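Local coordinates for possible periplasmic protein (Campylobacter jejuni, PDB 3RGC) that acts as a SurA-like periplasmic chaperone and may have peptidyl-prolyl cis-trans isomerase activity, at residues Val5-Glu10 with Ser243-Glu248; Lys105-Ala110 with Asn232-Tyr237. All coordinates share one frame; numbering follows the deposited sequence.

Overall arrangement
Both contacts bring the C-terminal helix 218-244, or the strand just after it, against the N-terminal part of the chain. Contact 1 pairs strand 3-7 with strand 247-249. Contact 2 sets the end of helix 86-107 and the turn after it against the C-terminal half of helix 218-244. Along the chain, contact 2 is nested inside the loop that contact 1 closes. Their centres lie 21 Å apart, and their nearest atoms about 7 Å apart, without touching. The four-stranded sheet of the Cj1289-like C-terminal region lies between the two halves of contact 2 in sequence. The chain end thus returns to the N-terminal region, consistent with the SurA-like arrangement, in which a C-terminal helix completes the chaperone domain.

Contact 1: residues Val5-Glu10 with Ser243-Glu248; sequences VVVDKE and SKINIE
V7 overlaps I245 and I247 through a single methyl group, CG1. V7 CG1 lies 4.1 Å from I245 CD1 and touches I247 CG1 more loosely. V7 and I247 form a non-hydrogen-bonded antiparallel pair, and their side chains share one face of the sheet. V5 continues that row: its CG1 meets I247 CG2 at 4.0 Å. I247 CG2 stands anti to the backbone N, while CG1 is anti to the carbonyl carbon (chi1 -68°). The two branches thus serve different valines, CG2 reaching V5 and CG1 reaching V7.

V6 and E248 form the hydrogen-bonded pair, with side chains on the opposite face. Two backbone bonds join them. V6 N gives to E248 O at 3.2 Å, and E248 N gives back to V6 O at the same length. Both are nearly straight, with N-H...O angles of 162° and 164°. E248 O also receives a CA-H contact from V5.

The pairing weakens just past the strand, at D8. D8 N reaches N246 O only in a weak, bent bond. The D8 side chain crosses I245 at about a right angle, with OD2 3.7 Å from I245 CG2. N246 OD1 lies 3.4 Å from D8 CA. A type II' turn from V7 to E10 then reverses the chain into strand 10-13.

This is an edge of a small antiparallel sheet. Strand 3-7 is central, and V5 makes backbone hydrogen bonds with I12 of strand 10-13. Strand 247-249 lies along the other side, just after helix 218-244 ends. Helix 30-48 packs close by, where I245 touches M40, E10 touches I42, and D8 OD1 makes a weak hydrogen bond to S43.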
loop_
_atom_site.group_PDB
_atom_site.type_symbol
_atom_site.label_atom_id
_atom_site.label_comp_id
_atom_site.label_asym_id
_atom_site.label_seq_id
_atom_site.Cartn_x
_atom_site.Cartn_y
_atom_site.Cartn_z
ATOM N N VAL B 5 -27.366 26.878 32.591
ATOM C CA VAL B 5 -26.515 25.936 33.312
ATOM C C VAL B 5 -25.157 26.562 33.651
ATOM O O VAL B 5 -24.601 27.342 32.882
ATOM C CB VAL B 5 -26.289 24.629 32.489
ATOM C CG1 VAL B 5 -25.583 23.561 33.334
ATOM C CG2 VAL B 5 -27.609 24.089 31.950
ATOM N N VAL B 6 -24.638 26.235 34.822
ATOM C CA VAL B 6 -23.299 26.642 35.182
ATOM C C VAL B 6 -22.541 25.348 35.343
ATOM O O VAL B 6 -23.052 24.410 35.944
ATOM C CB VAL B 6 -23.298 27.430 36.504
ATOM C CG1 VAL B 6 -21.940 28.024 36.772
ATOM C CG2 VAL B 6 -24.325 28.527 36.443
ATOM N N VAL B 7 -21.348 25.282 34.760
ATOM C CA VAL B 7 -20.493 24.103 34.847
ATOM C C VAL B 7 -19.172 24.550 35.448
ATOM O O VAL B 7 -18.512 25.444 34.912
ATOM C CB VAL B 7 -20.251 23.477 33.470
ATOM C CG1 VAL B 7 -19.364 22.218 33.595
ATOM C CG2 VAL B 7 -21.572 23.151 32.811
ATOM N N ASP B 8 -18.789 23.928 36.560
ATOM C CA ASP B 8 -17.847 24.555 37.469
ATOM C C ASP B 8 -18.448 25.908 37.797
ATOM O O ASP B 8 -19.429 25.993 38.542
ATOM C CB ASP B 8 -16.472 24.723 36.832
ATOM C CG ASP B 8 -15.506 23.640 37.253
ATOM O OD1 ASP B 8 -14.439 23.508 36.614
ATOM O OD2 ASP B 8 -15.818 22.917 38.225
ATOM N N LYS B 9 -17.889 26.962 37.219
ATOM C CA LYS B 9 -18.482 28.284 37.370
ATOM C C LYS B 9 -18.847 28.872 36.005
ATOM O O LYS B 9 -19.496 29.915 35.916
ATOM C CB LYS B 9 -17.539 29.214 38.138
ATOM N N GLU B 10 -18.450 28.170 34.948
ATOM C CA GLU B 10 -18.665 28.621 33.579
ATOM C C GLU B 10 -20.124 28.501 33.117
ATOM O O GLU B 10 -20.685 27.413 33.057
ATOM C CB GLU B 10 -17.706 27.890 32.635
ATOM C CG GLU B 10 -16.248 28.251 32.918
ATOM C CD GLU B 10 -15.251 27.306 32.273
ATOM O OE1 GLU B 10 -15.575 26.728 31.215
ATOM O OE2 GLU B 10 -14.140 27.143 32.832
ATOM N N SER B 243 -18.002 13.498 37.577
ATOM C CA SER B 243 -18.467 13.168 38.915
ATOM C C SER B 243 -18.082 14.238 39.924
ATOM O O SER B 243 -18.871 14.568 40.811
ATOM C CB SER B 243 -17.910 11.812 39.366
ATOM O OG SER B 243 -18.369 10.764 38.531
ATOM N N LYS B 244 -16.871 14.773 39.780
ATOM C CA LYS B 244 -16.304 15.718 40.743
ATOM C C LYS B 244 -16.704 17.189 40.554
ATOM O O LYS B 244 -16.391 18.017 41.400
ATOM C CB LYS B 244 -14.771 15.613 40.753
ATOM N N ILE B 245 -17.373 17.527 39.456
ATOM C CA ILE B 245 -17.740 18.923 39.227
ATOM C C ILE B 245 -19.206 19.176 39.508
ATOM O O ILE B 245 -20.041 18.282 39.364
ATOM C CB ILE B 245 -17.446 19.389 37.787
ATOM C CG1 ILE B 245 -18.278 18.588 36.791
ATOM C CG2 ILE B 245 -15.957 19.286 37.474
ATOM C CD1 ILE B 245 -17.895 18.844 35.368
ATOM N N ASN B 246 -19.509 20.411 39.897
ATOM C CA ASN B 246 -20.891 20.839 40.087
ATOM C C ASN B 246 -21.544 21.348 38.801
ATOM O O ASN B 246 -21.063 22.283 38.156
ATOM C CB ASN B 246 -20.990 21.880 41.200
ATOM C CG ASN B 246 -19.785 22.790 41.247
ATOM O OD1 ASN B 246 -19.114 23.004 40.233
ATOM N ND2 ASN B 246 -19.494 23.326 42.428
ATOM N N ILE B 247 -22.638 20.697 38.433
ATOM C CA ILE B 247 -23.416 21.055 37.263
ATOM C C ILE B 247 -24.800 21.408 37.774
ATOM O O ILE B 247 -25.542 20.536 38.226
ATOM C CB ILE B 247 -23.535 19.860 36.290
ATOM C CG1 ILE B 247 -22.169 19.526 35.668
ATOM C CG2 ILE B 247 -24.592 20.134 35.228
ATOM C CD1 ILE B 247 -22.190 18.336 34.722
ATOM N N GLU B 248 -25.144 22.688 37.731
ATOM C CA GLU B 248 -26.415 23.120 38.275
ATOM C C GLU B 248 -27.308 23.708 37.202
ATOM O O GLU B 248 -26.895 24.595 36.461
ATOM C CB GLU B 248 -26.191 24.151 39.385
ATOM C CG GLU B 248 -25.275 23.677 40.499
ATOM C CD GLU B 248 -25.372 24.554 41.737
ATOM O OE1 GLU B 248 -26.311 25.378 41.802
ATOM O OE2 GLU B 248 -24.514 24.421 42.640
#

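Contact 2: residues Lys105-Ala110 with Asn232-Tyr237; sequences KIASMA and NFIQDY
F233 and Y237 both hold CG anti to the backbone N (chi1 179° and -178°), and their rings meet the end of helix 86-107 and the turn after it. The two residues lie one helical turn apart on helix 218-244. I106 has CG2 anti to its own backbone N, and that methyl comes over one face of the Y237 ring. I106 CG2 sits 4.3 Å from the centroid of the Y237 ring, displaced toward the rim, in a CH-pi contact. The other branch of I106 also touches the tyrosine, with CD1 3.7 Å from Y237 CD2. CG2 further meets F233 CE2 and I234 CG1. This one buried isoleucine therefore packs against three residues of the partner helix.

A110 makes the second CH-pi contact. Its CB lies over the centre of the F233 ring, 3.4 Å from the centroid and 11° off the ring normal. The methyl is close to all six ring carbons. F233 CE2 also approaches the backbone at I106 O, 3.2 Å away. M109 CB adds a contact of 3.8 Å to F233 CZ. The extended M109 side chain then carries SD to Y237 CE1, 4.0 Å away. This is a Met-aromatic contact, and the sulfur approaches the ring obliquely.

No hydrogen bond crosses between the segments. The type I turn from A107 to A110 has its own backbone bond, A110 N to A107 O.

This is apolar and aromatic packing that joins the C-terminal helix 218-244 to helix 86-107 of the N-terminal region, consistent with the SurA-like fold. I106 also touches F238 of helix 218-244. Helix 30-48 borders the contact: M109 packs on L48, and Y237 OH hydrogen-bonds to Q44.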
loop_
_atom_site.group_PDB
_atom_site.type_symbol
_atom_site.label_atom_id
_atom_site.label_comp_id
_atom_site.label_asym_id
_atom_site.label_seq_id
_atom_site.Cartn_x
_atom_site.Cartn_y
_atom_site.Cartn_z
ATOM N N LYS B 105 -2.128 15.797 26.061
ATOM C CA LYS B 105 -1.703 16.004 27.441
ATOM C C LYS B 105 -2.344 14.962 28.354
ATOM O O LYS B 105 -1.666 14.259 29.107
ATOM C CB LYS B 105 -2.098 17.421 27.889
ATOM C CG LYS B 105 -1.661 17.803 29.290
ATOM C CD LYS B 105 -0.140 17.804 29.408
ATOM C CE LYS B 105 0.323 18.407 30.727
ATOM N NZ LYS B 105 1.802 18.266 30.933
ATOM N N ILE B 106 -3.662 14.849 28.277
ATOM C CA ILE B 106 -4.363 13.881 29.093
ATOM C C ILE B 106 -3.808 12.486 28.871
ATOM O O ILE B 106 -3.505 11.786 29.828
ATOM C CB ILE B 106 -5.884 13.906 28.828
ATOM C CG1 ILE B 106 -6.507 15.165 29.434
ATOM C CG2 ILE B 106 -6.566 12.670 29.406
ATOM C CD1 ILE B 106 -8.000 15.208 29.277
ATOM N N ALA B 107 -3.675 12.066 27.618
ATOM C CA ALA B 107 -3.145 10.723 27.372
ATOM C C ALA B 107 -1.699 10.534 27.867
ATOM O O ALA B 107 -1.279 9.412 28.132
ATOM C CB ALA B 107 -3.246 10.373 25.920
ATOM N N SER B 108 -0.934 11.618 27.983
ATOM C CA SER B 108 0.454 11.497 28.428
ATOM C C SER B 108 0.495 11.124 29.906
ATOM O O SER B 108 1.550 10.826 30.455
ATOM C CB SER B 108 1.241 12.788 28.176
ATOM O OG SER B 108 1.028 13.759 29.194
ATOM N N MET B 109 -0.670 11.129 30.542
ATOM C CA MET B 109 -0.755 10.881 31.969
ATOM C C MET B 109 -0.869 9.398 32.260
ATOM O O MET B 109 -0.662 8.978 33.383
ATOM C CB MET B 109 -1.958 11.616 32.571
ATOM C CG MET B 109 -1.714 13.083 32.885
ATOM S SD MET B 109 -3.165 13.944 33.544
ATOM C CE MET B 109 -2.795 15.567 32.997
ATOM N N ALA B 110 -1.199 8.616 31.235
ATOM C CA ALA B 110 -1.557 7.207 31.389
ATOM C C ALA B 110 -0.356 6.277 31.405
ATOM O O ALA B 110 0.707 6.630 30.933
ATOM C CB ALA B 110 -2.512 6.786 30.270
ATOM N N ASN B 232 -9.822 4.601 26.496
ATOM C CA ASN B 232 -10.422 4.294 27.796
ATOM C C ASN B 232 -9.946 5.214 28.898
ATOM O O ASN B 232 -10.731 5.663 29.740
ATOM C CB ASN B 232 -10.134 2.845 28.212
ATOM C CG ASN B 232 -10.828 1.840 27.326
ATOM O OD1 ASN B 232 -11.695 2.196 26.525
ATOM N ND2 ASN B 232 -10.458 0.569 27.466
ATOM N N PHE B 233 -8.644 5.467 28.911
ATOM C CA PHE B 233 -8.067 6.349 29.915
ATOM C C PHE B 233 -8.618 7.769 29.780
ATOM O O PHE B 233 -8.901 8.444 30.767
ATOM C CB PHE B 233 -6.544 6.372 29.782
ATOM C CG PHE B 233 -5.883 7.280 30.762
ATOM C CD1 PHE B 233 -5.481 6.810 32.008
ATOM C CD2 PHE B 233 -5.671 8.607 30.449
ATOM C CE1 PHE B 233 -4.875 7.663 32.920
ATOM C CE2 PHE B 233 -5.061 9.470 31.367
ATOM C CZ PHE B 233 -4.666 8.999 32.598
ATOM N N ILE B 234 -8.735 8.224 28.542
ATOM C CA ILE B 234 -9.313 9.529 28.270
ATOM C C ILE B 234 -10.770 9.569 28.750
ATOM O O ILE B 234 -11.162 10.466 29.497
ATOM C CB ILE B 234 -9.230 9.862 26.776
ATOM C CG1 ILE B 234 -7.790 10.209 26.392
ATOM C CG2 ILE B 234 -10.163 11.007 26.436
ATOM C CD1 ILE B 234 -7.627 10.531 24.910
ATOM N N GLN B 235 -11.560 8.588 28.328
ATOM C CA GLN B 235 -12.943 8.467 28.790
ATOM C C GLN B 235 -13.025 8.420 30.309
ATOM O O GLN B 235 -13.761 9.186 30.925
ATOM C CB GLN B 235 -13.605 7.224 28.199
ATOM C CG GLN B 235 -14.175 7.428 26.809
ATOM C CD GLN B 235 -15.520 8.132 26.827
ATOM O OE1 GLN B 235 -16.117 8.329 27.888
ATOM N NE2 GLN B 235 -16.006 8.512 25.648
ATOM N N ASP B 236 -12.261 7.519 30.911
ATOM C CA ASP B 236 -12.243 7.390 32.356
ATOM C C ASP B 236 -11.889 8.714 33.028
ATOM O O ASP B 236 -12.450 9.075 34.067
ATOM C CB ASP B 236 -11.254 6.296 32.768
ATOM C CG ASP B 236 -11.075 6.204 34.272
ATOM O OD1 ASP B 236 -11.924 5.578 34.941
ATOM O OD2 ASP B 236 -10.077 6.757 34.784
ATOM N N TYR B 237 -10.949 9.436 32.431
ATOM C CA TYR B 237 -10.502 10.705 32.986
ATOM C C TYR B 237 -11.673 11.687 33.039
ATOM O O TYR B 237 -11.855 12.395 34.037
ATOM C CB TYR B 237 -9.357 11.274 32.137
ATOM C CG TYR B 237 -8.789 12.572 32.666
ATOM C CD1 TYR B 237 -7.665 12.583 33.479
ATOM C CD2 TYR B 237 -9.380 13.788 32.352
ATOM C CE1 TYR B 237 -7.152 13.777 33.966
ATOM C CE2 TYR B 237 -8.878 14.969 32.829
ATOM C CZ TYR B 237 -7.765 14.962 33.634
ATOM O OH TYR B 237 -7.266 16.153 34.095
#